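Local coordinates for short chain dehydrogenase (A0QTM2 homolog) (Mycobacterium thermoresistibile, PDB 3SC4), which probably catalyses an NAD(P)-dependent oxidation or reduction, as a short-chain dehydrogenase with a Rossmann-type fold, at residues Met12-Gly17 / Ile96-Ala101; Ile147-Pro152 / Tyr171-Cys176; Thr193-Thr198 / Glu222-Ala227. All blocks are in the same frame, centred on the assembly; numbering follows the deposited sequence. Where two conformers were deposited one is given.

Interaction 1. Residues Met12-Gly17 / Ile96-Ala101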
# COMPACT_ATOMS: atom_id res chain seq x y z
N MET B 12 -1.47 -3.97 26.67
CA MET B 12 -1.53 -4.19 25.22
C MET B 12 -2.89 -3.88 24.60
O MET B 12 -3.93 -4.27 25.13
CB MET B 12 -1.21 -5.64 24.89
CG MET B 12 -1.34 -5.98 23.40
SD MET B 12 -0.38 -7.44 22.96
CE MET B 12 -1.44 -8.75 23.50
N PHE B 13 -2.87 -3.20 23.45
CA PHE B 13 -4.04 -3.05 22.59
C PHE B 13 -3.84 -3.91 21.34
O PHE B 13 -2.90 -3.70 20.60
CB PHE B 13 -4.22 -1.60 22.18
CG PHE B 13 -5.54 -1.34 21.48
CD1 PHE B 13 -6.69 -1.01 22.20
CD2 PHE B 13 -5.64 -1.43 20.10
CE1 PHE B 13 -7.89 -0.77 21.57
CE2 PHE B 13 -6.84 -1.21 19.45
CZ PHE B 13 -7.97 -0.86 20.19
N ILE B 14 -4.74 -4.85 21.10
CA ILE B 14 -4.58 -5.74 19.97
C ILE B 14 -5.85 -5.79 19.12
O ILE B 14 -6.96 -5.93 19.65
CB ILE B 14 -4.12 -7.17 20.42
CG1 ILE B 14 -3.85 -8.05 19.20
CG2 ILE B 14 -5.11 -7.81 21.36
CD1 ILE B 14 -3.26 -9.41 19.56
N SER B 15 -5.68 -5.57 17.82
CA SER B 15 -6.76 -5.74 16.86
C SER B 15 -6.78 -7.22 16.52
O SER B 15 -5.74 -7.87 16.28
CB SER B 15 -6.55 -4.92 15.59
OG SER B 15 -5.45 -5.42 14.85
N GLY B 16 -8.01 -7.71 16.44
CA GLY B 16 -8.29 -9.12 16.48
C GLY B 16 -8.14 -9.58 17.91
O GLY B 16 -8.59 -8.92 18.86
N GLY B 17 -7.47 -10.71 18.05
CA GLY B 17 -7.14 -11.19 19.35
C GLY B 17 -8.04 -12.31 19.78
O GLY B 17 -7.72 -12.99 20.74
N ILE B 96 1.86 -1.46 24.38
CA ILE B 96 1.98 -2.32 23.24
C ILE B 96 0.73 -2.21 22.34
O ILE B 96 -0.40 -2.30 22.82
CB ILE B 96 2.16 -3.77 23.69
CG1 ILE B 96 3.36 -3.89 24.61
CG2 ILE B 96 2.30 -4.73 22.45
CD1 ILE B 96 3.41 -5.18 25.34
N CYS B 97 0.96 -1.97 21.05
CA CYS B 97 -0.08 -1.97 20.05
C CYS B 97 0.26 -3.07 19.05
O CYS B 97 1.31 -3.01 18.41
CB CYS B 97 -0.09 -0.63 19.34
SG CYS B 97 -1.29 -0.56 17.98
N VAL B 98 -0.58 -4.09 18.96
CA VAL B 98 -0.38 -5.15 17.98
C VAL B 98 -1.45 -5.06 16.91
O VAL B 98 -2.61 -5.17 17.21
CB VAL B 98 -0.43 -6.54 18.60
CG1 VAL B 98 -0.41 -7.59 17.51
CG2 VAL B 98 0.72 -6.73 19.57
N ASN B 99 -1.03 -4.85 15.67
CA ASN B 99 -1.93 -4.84 14.53
C ASN B 99 -1.98 -6.23 13.92
O ASN B 99 -1.11 -6.61 13.14
CB ASN B 99 -1.49 -3.82 13.48
CG ASN B 99 -1.53 -2.41 14.00
OD1 ASN B 99 -2.59 -1.91 14.34
ND2 ASN B 99 -0.39 -1.76 14.07
N ASN B 100 -3.01 -6.98 14.32
CA ASN B 100 -3.21 -8.36 13.86
C ASN B 100 -4.46 -8.57 13.00
O ASN B 100 -4.51 -9.51 12.26
CB ASN B 100 -3.20 -9.31 15.08
CG ASN B 100 -3.79 -10.71 14.77
OD1 ASN B 100 -3.22 -11.47 13.97
ND2 ASN B 100 -4.94 -11.03 15.40
N ALA B 101 -5.46 -7.71 13.07
CA ALA B 101 -6.67 -7.87 12.26
C ALA B 101 -6.29 -8.06 10.80
O ALA B 101 -5.41 -7.36 10.29
CB ALA B 101 -7.58 -6.69 12.41
O HOH W 1 -4.75 -3.28 13.48
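Phe-13 and Val-98 carry the backbone pairing of two parallel strands. Phe-13 N gives its hydrogen to Ile-96 O at 2.7 Å, and Val-98 N returns one to Phe-13 O at 2.9 Å. Ser-15 N then reaches Val-98 O, a bond of 3.2 Å. The strand directions differ by only 9°, and the axes come within 4.6 Å of each other.

Apolar contacts line the face carrying Met-12, Ile-14, Ile-96 and Val-98. The Met-12 chain runs anti to its backbone N (chi1 176°) and bends at the sulphur, which lies 3.6 Å from Val-98 CG2 and also touches Ile-96 CG2. Ile-14 and Val-98 run alongside each other in the same direction, with CG1 of the isoleucine against CB of the valine.

Polar contacts gather where the strands end. Ser-15 OG accepts two backbone N-H groups, from Asn-100 N and, nearly straight, from Ala-101 N, each at 2.9 Å. A water sits 2.6 Å from Ser-15 OG and donates to Asn-99 OD1. This ties the start of the glycine-rich turn at Gly-16, of the family's GxxxGxG type, to an Asn-Asn-Ala turn resembling its NNAG motif; in relatives both border the dinucleotide site.

Helices 77-91 and 114-135 cover the Phe-13 and Cys-97 face. Strand 35-40 flanks 12-15, and Asn-99 ND2 bonds Ser-132 and Thr-149 beyond 96-99.

Interaction 2. Residues Ile147-Pro152 / Tyr171-Cys176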
# COMPACT_ATOMS: atom_id res chain seq x y z
N ILE B 147 5.03 -0.79 18.78
CA ILE B 147 3.99 -1.18 17.84
C ILE B 147 4.50 -2.37 17.06
O ILE B 147 5.61 -2.36 16.57
CB ILE B 147 3.65 -0.07 16.88
CG1 ILE B 147 3.29 1.21 17.67
CG2 ILE B 147 2.51 -0.56 16.00
CD1 ILE B 147 2.99 2.47 16.81
N LEU B 148 3.68 -3.40 16.93
CA LEU B 148 4.08 -4.62 16.21
C LEU B 148 2.97 -5.00 15.26
O LEU B 148 1.80 -5.13 15.68
CB LEU B 148 4.32 -5.76 17.19
CG LEU B 148 4.95 -7.02 16.60
CD1 LEU B 148 6.37 -6.77 16.16
CD2 LEU B 148 4.92 -8.13 17.64
N THR B 149 3.33 -5.19 14.00
CA THR B 149 2.37 -5.32 12.92
C THR B 149 2.65 -6.63 12.24
O THR B 149 3.78 -6.97 11.96
CB THR B 149 2.46 -4.10 11.96
OG1 THR B 149 2.11 -2.92 12.69
CG2 THR B 149 1.52 -4.23 10.81
N LEU B 150 1.59 -7.39 12.03
CA LEU B 150 1.71 -8.78 11.61
C LEU B 150 1.60 -8.82 10.09
O LEU B 150 0.50 -9.01 9.52
CB LEU B 150 0.67 -9.64 12.32
CG LEU B 150 1.12 -10.16 13.71
CD1 LEU B 150 2.02 -9.21 14.52
CD2 LEU B 150 -0.03 -10.65 14.56
N SER B 151 2.76 -8.62 9.45
CA SER B 151 2.83 -8.42 8.00
C SER B 151 4.23 -8.74 7.53
O SER B 151 5.13 -8.85 8.36
CB SER B 151 2.45 -6.99 7.66
OG SER B 151 3.41 -6.11 8.20
N PRO B 152 4.43 -8.90 6.21
CA PRO B 152 5.66 -9.50 5.72
C PRO B 152 6.68 -8.48 5.29
O PRO B 152 6.33 -7.32 5.09
CB PRO B 152 5.18 -10.23 4.48
CG PRO B 152 4.12 -9.33 3.91
CD PRO B 152 3.51 -8.60 5.10
N TYR B 171 1.58 -5.62 2.08
CA TYR B 171 2.70 -4.71 1.97
C TYR B 171 2.35 -3.31 2.52
O TYR B 171 3.19 -2.62 3.11
CB TYR B 171 3.15 -4.59 0.51
CG TYR B 171 4.04 -5.72 -0.02
CD1 TYR B 171 4.11 -6.96 0.61
CD2 TYR B 171 4.77 -5.56 -1.18
CE1 TYR B 171 4.92 -7.99 0.08
CE2 TYR B 171 5.55 -6.55 -1.69
CZ TYR B 171 5.63 -7.77 -1.07
OH TYR B 171 6.43 -8.76 -1.60
N GLY B 172 1.10 -2.88 2.30
CA GLY B 172 0.61 -1.62 2.83
C GLY B 172 0.71 -1.54 4.34
O GLY B 172 1.13 -0.52 4.88
N MET B 173 0.36 -2.64 5.03
CA MET B 173 0.53 -2.77 6.50
C MET B 173 1.98 -2.61 6.87
O MET B 173 2.31 -1.88 7.79
CB MET B 173 0.09 -4.14 7.02
CG MET B 173 -1.31 -4.29 7.36
SD MET B 173 -1.70 -5.94 7.98
CE MET B 173 -1.50 -5.84 9.76
N THR B 174 2.85 -3.34 6.20
CA THR B 174 4.29 -3.25 6.48
C THR B 174 4.79 -1.82 6.24
O THR B 174 5.46 -1.23 7.08
CB THR B 174 5.05 -4.30 5.65
OG1 THR B 174 4.71 -5.63 6.14
CG2 THR B 174 6.58 -4.06 5.68
N LEU B 175 4.43 -1.22 5.13
CA LEU B 175 4.86 0.17 4.86
C LEU B 175 4.39 1.15 5.94
O LEU B 175 5.12 2.08 6.33
CB LEU B 175 4.40 0.62 3.48
CG LEU B 175 5.14 -0.02 2.31
CD1 LEU B 175 4.48 0.38 1.00
CD2 LEU B 175 6.62 0.40 2.34
N CYS B 176 3.18 0.94 6.44
CA CYS B 176 2.70 1.76 7.53
C CYS B 176 3.64 1.60 8.74
O CYS B 176 4.09 2.60 9.33
CB CYS B 176 1.30 1.36 7.90
SG CYS B 176 0.56 2.44 9.10
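Met-173 lays its terminal CE methyl across CG2 of Thr-149 at 3.6 Å. The methionine chain leaves the helix extended through CG and then turns at chi3 (91°), which swings CE back to the end of the strand, 3.8 Å from Leu-150 O. Nearer the helix, CB of Met-173 rests against CB of Ser-151. The helix thus meets the chain at the point where strand 147-149 gives way to a turn, with Leu-150 the centre of an inverse gamma turn.

Thr-174 supplies the polar half of the contact. Its OG1 donates to Pro-152 O at 2.6 Å, the C=O...donor angle being 137°, with Thr-174 OG1 tilted 25° out of the plane of that carbonyl. The same OG1 accepts from Ser-151 OG, though the modelled separation of 2.5 Å is very short and doubtful. If that bond is real, one threonine hydroxyl links two consecutive residues of the loop. Beside it, the Pro-152 and Tyr-171 side chains run at about a right angle, the proline CG at the edge of the tyrosine ring, 4.1 Å from CD1. The Tyr-171 OH is turned to Arg-155 O.

In short-chain dehydrogenases the loop after this strand borders the active site; here Leu-150 O accepts from Lys-170, the lysine of a YxxxK sequence. Strand 146-149 lies between 96-99 and 190-195, helix 114-135 packs against Thr-149 and Met-173, and on helix 164-183 Tyr-171 and Leu-175 also meet Leu-175 and Tyr-171, respectively, of the second subunit.

Interaction 3. Residues Thr193-Thr198 / Glu222-Ala227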
# COMPACT_ATOMS: atom_id res chain seq x y z
N THR B 193 7.64 -5.14 12.04
CA THR B 193 6.70 -6.14 11.53
C THR B 193 7.23 -7.53 11.85
O THR B 193 8.43 -7.72 12.04
CB THR B 193 6.51 -6.02 10.01
OG1 THR B 193 7.74 -6.34 9.37
CG2 THR B 193 6.09 -4.60 9.60
N LEU B 194 6.32 -8.50 11.88
CA LEU B 194 6.67 -9.87 12.25
C LEU B 194 5.82 -10.83 11.47
O LEU B 194 4.58 -10.69 11.46
CB LEU B 194 6.45 -10.08 13.76
CG LEU B 194 6.85 -11.41 14.39
CD1 LEU B 194 8.35 -11.61 14.23
CD2 LEU B 194 6.41 -11.52 15.90
N TRP B 195 6.48 -11.83 10.87
CA TRP B 195 5.86 -12.74 9.90
C TRP B 195 6.47 -14.16 10.06
O TRP B 195 7.67 -14.30 10.27
CB TRP B 195 6.15 -12.20 8.50
CG TRP B 195 5.35 -12.80 7.37
CD1 TRP B 195 5.83 -13.53 6.33
CD2 TRP B 195 3.95 -12.63 7.11
NE1 TRP B 195 4.83 -13.85 5.47
CE2 TRP B 195 3.66 -13.32 5.94
CE3 TRP B 195 2.92 -11.99 7.80
CZ2 TRP B 195 2.36 -13.40 5.41
CZ3 TRP B 195 1.63 -12.05 7.28
CH2 TRP B 195 1.36 -12.76 6.09
N PRO B 196 5.65 -15.21 9.94
CA PRO B 196 6.16 -16.55 10.16
C PRO B 196 6.66 -17.18 8.86
O PRO B 196 6.16 -16.87 7.79
CB PRO B 196 4.93 -17.29 10.67
CG PRO B 196 3.82 -16.67 9.92
CD PRO B 196 4.21 -15.24 9.65
N ARG B 197 7.60 -18.10 8.94
CA ARG B 197 8.19 -18.67 7.74
C ARG B 197 7.33 -19.75 7.13
O ARG B 197 7.47 -20.05 5.94
CB ARG B 197 9.57 -19.28 8.02
CG ARG B 197 10.66 -18.29 8.11
CD ARG B 197 12.00 -18.98 8.16
NE ARG B 197 13.09 -18.01 8.05
CZ ARG B 197 13.75 -17.71 6.93
NH1 ARG B 197 13.48 -18.30 5.77
NH2 ARG B 197 14.71 -16.82 6.97
N THR B 198 6.48 -20.39 7.93
CA THR B 198 5.63 -21.45 7.45
C THR B 198 4.19 -21.02 7.61
O THR B 198 3.92 -20.02 8.26
CB THR B 198 5.81 -22.71 8.28
OG1 THR B 198 5.16 -22.52 9.55
CG2 THR B 198 7.29 -23.02 8.47
N GLU B 222 2.04 -20.68 18.57
CA GLU B 222 3.11 -20.36 19.52
C GLU B 222 4.37 -19.84 18.84
O GLU B 222 5.06 -19.03 19.40
CB GLU B 222 3.45 -21.58 20.39
CG GLU B 222 2.45 -21.81 21.56
CD GLU B 222 1.19 -22.62 21.20
OE1 GLU B 222 0.92 -22.92 20.01
OE2 GLU B 222 0.44 -22.97 22.14
N VAL B 223 4.67 -20.27 17.62
CA VAL B 223 5.84 -19.74 16.94
C VAL B 223 5.72 -18.22 16.80
O VAL B 223 6.72 -17.53 16.94
CB VAL B 223 6.10 -20.41 15.57
CG1 VAL B 223 5.18 -19.84 14.47
CG2 VAL B 223 7.54 -20.24 15.19
N TYR B 224 4.51 -17.72 16.58
CA TYR B 224 4.24 -16.28 16.47
C TYR B 224 4.21 -15.61 17.85
O TYR B 224 4.77 -14.53 18.04
CB TYR B 224 2.89 -16.06 15.78
CG TYR B 224 2.86 -15.10 14.60
CD1 TYR B 224 3.49 -13.87 14.65
CD2 TYR B 224 2.11 -15.41 13.46
CE1 TYR B 224 3.44 -12.99 13.59
CE2 TYR B 224 2.05 -14.53 12.38
CZ TYR B 224 2.72 -13.33 12.46
OH TYR B 224 2.67 -12.46 11.39
N ALA B 225 3.52 -16.24 18.80
CA ALA B 225 3.43 -15.71 20.19
C ALA B 225 4.82 -15.56 20.84
O ALA B 225 5.16 -14.50 21.34
CB ALA B 225 2.54 -16.60 21.05
N ASP B 226 5.62 -16.62 20.80
CA ASP B 226 6.98 -16.57 21.36
C ASP B 226 7.86 -15.55 20.63
O ASP B 226 8.60 -14.83 21.28
CB ASP B 226 7.65 -17.95 21.34
CG ASP B 226 7.10 -18.90 22.40
OD1 ASP B 226 6.29 -18.47 23.24
OD2 ASP B 226 7.49 -20.09 22.39
N ALA B 227 7.76 -15.47 19.30
CA ALA B 227 8.58 -14.48 18.58
C ALA B 227 8.14 -13.05 18.98
O ALA B 227 8.97 -12.20 19.28
CB ALA B 227 8.53 -14.68 17.05
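Tyr-224 reaches from the first turn of its helix to the end of a strand, where its OH donates to Leu-194 O at 2.6 Å. That is the one hydrogen bond between the two segments. It meets the carbonyl well off its axis, the hydroxyl tilted 26° from the carbonyl plane, while Leu-194 O stays near the plane of the phenol ring. The hydroxyl also touches Trp-195, lying 3.6 Å from CE3.

The helix belongs to the Rossmann-type layering of the family: helix 222-232 lies, with helix 203-209, in the connection from strand 190-195 to its parallel neighbour 242-244. Strand and helix run at 152°, close to antiparallel, with axes 9.5 Å apart, and side chains bridge the separation.

The apolar contacts flank the phenol. Leu-194, with CG anti to the backbone N (chi1 -176°), runs antiparallel alongside it, its CG 3.8 Å from Tyr-224 CE1. One branch, CD2, goes on to Ala-227 CB, a turn further along the helix, at 4.0 Å. On the CE2 side sits Pro-196, whose CD is 3.6 Å from Tyr-224 CE2. The same Pro-196 CD lies over one face of the Trp-195 indole, offset toward its rim. Trp-195 NE1 donates to Leu-272 O, and its side chain touches Tyr-166 and Lys-170, the YxxxK pair that is catalytic in relatives.

All three contacts are buried and all reach one parallel sheet, yet they use it differently. Interaction 1 joins two strands edge to edge, so backbone bonds dominate. Interactions 2 and 3 set helices against the ends of neighbouring strands, and side-chain hydroxyls bonded to carbonyls do the polar work. Strand 96-99 of interaction 1 pairs with 146-149 of interaction 2 through Cys-97, Leu-148 and Asn-99, and Thr-149 in turn pairs with Leu-194 of interaction 3. Interactions 1 and 3 do not touch. Interaction 2 alone has the second subunit within reach, whereas the other two stay inside one chain. In each contact, residues just beyond the C-terminal end of a strand take part.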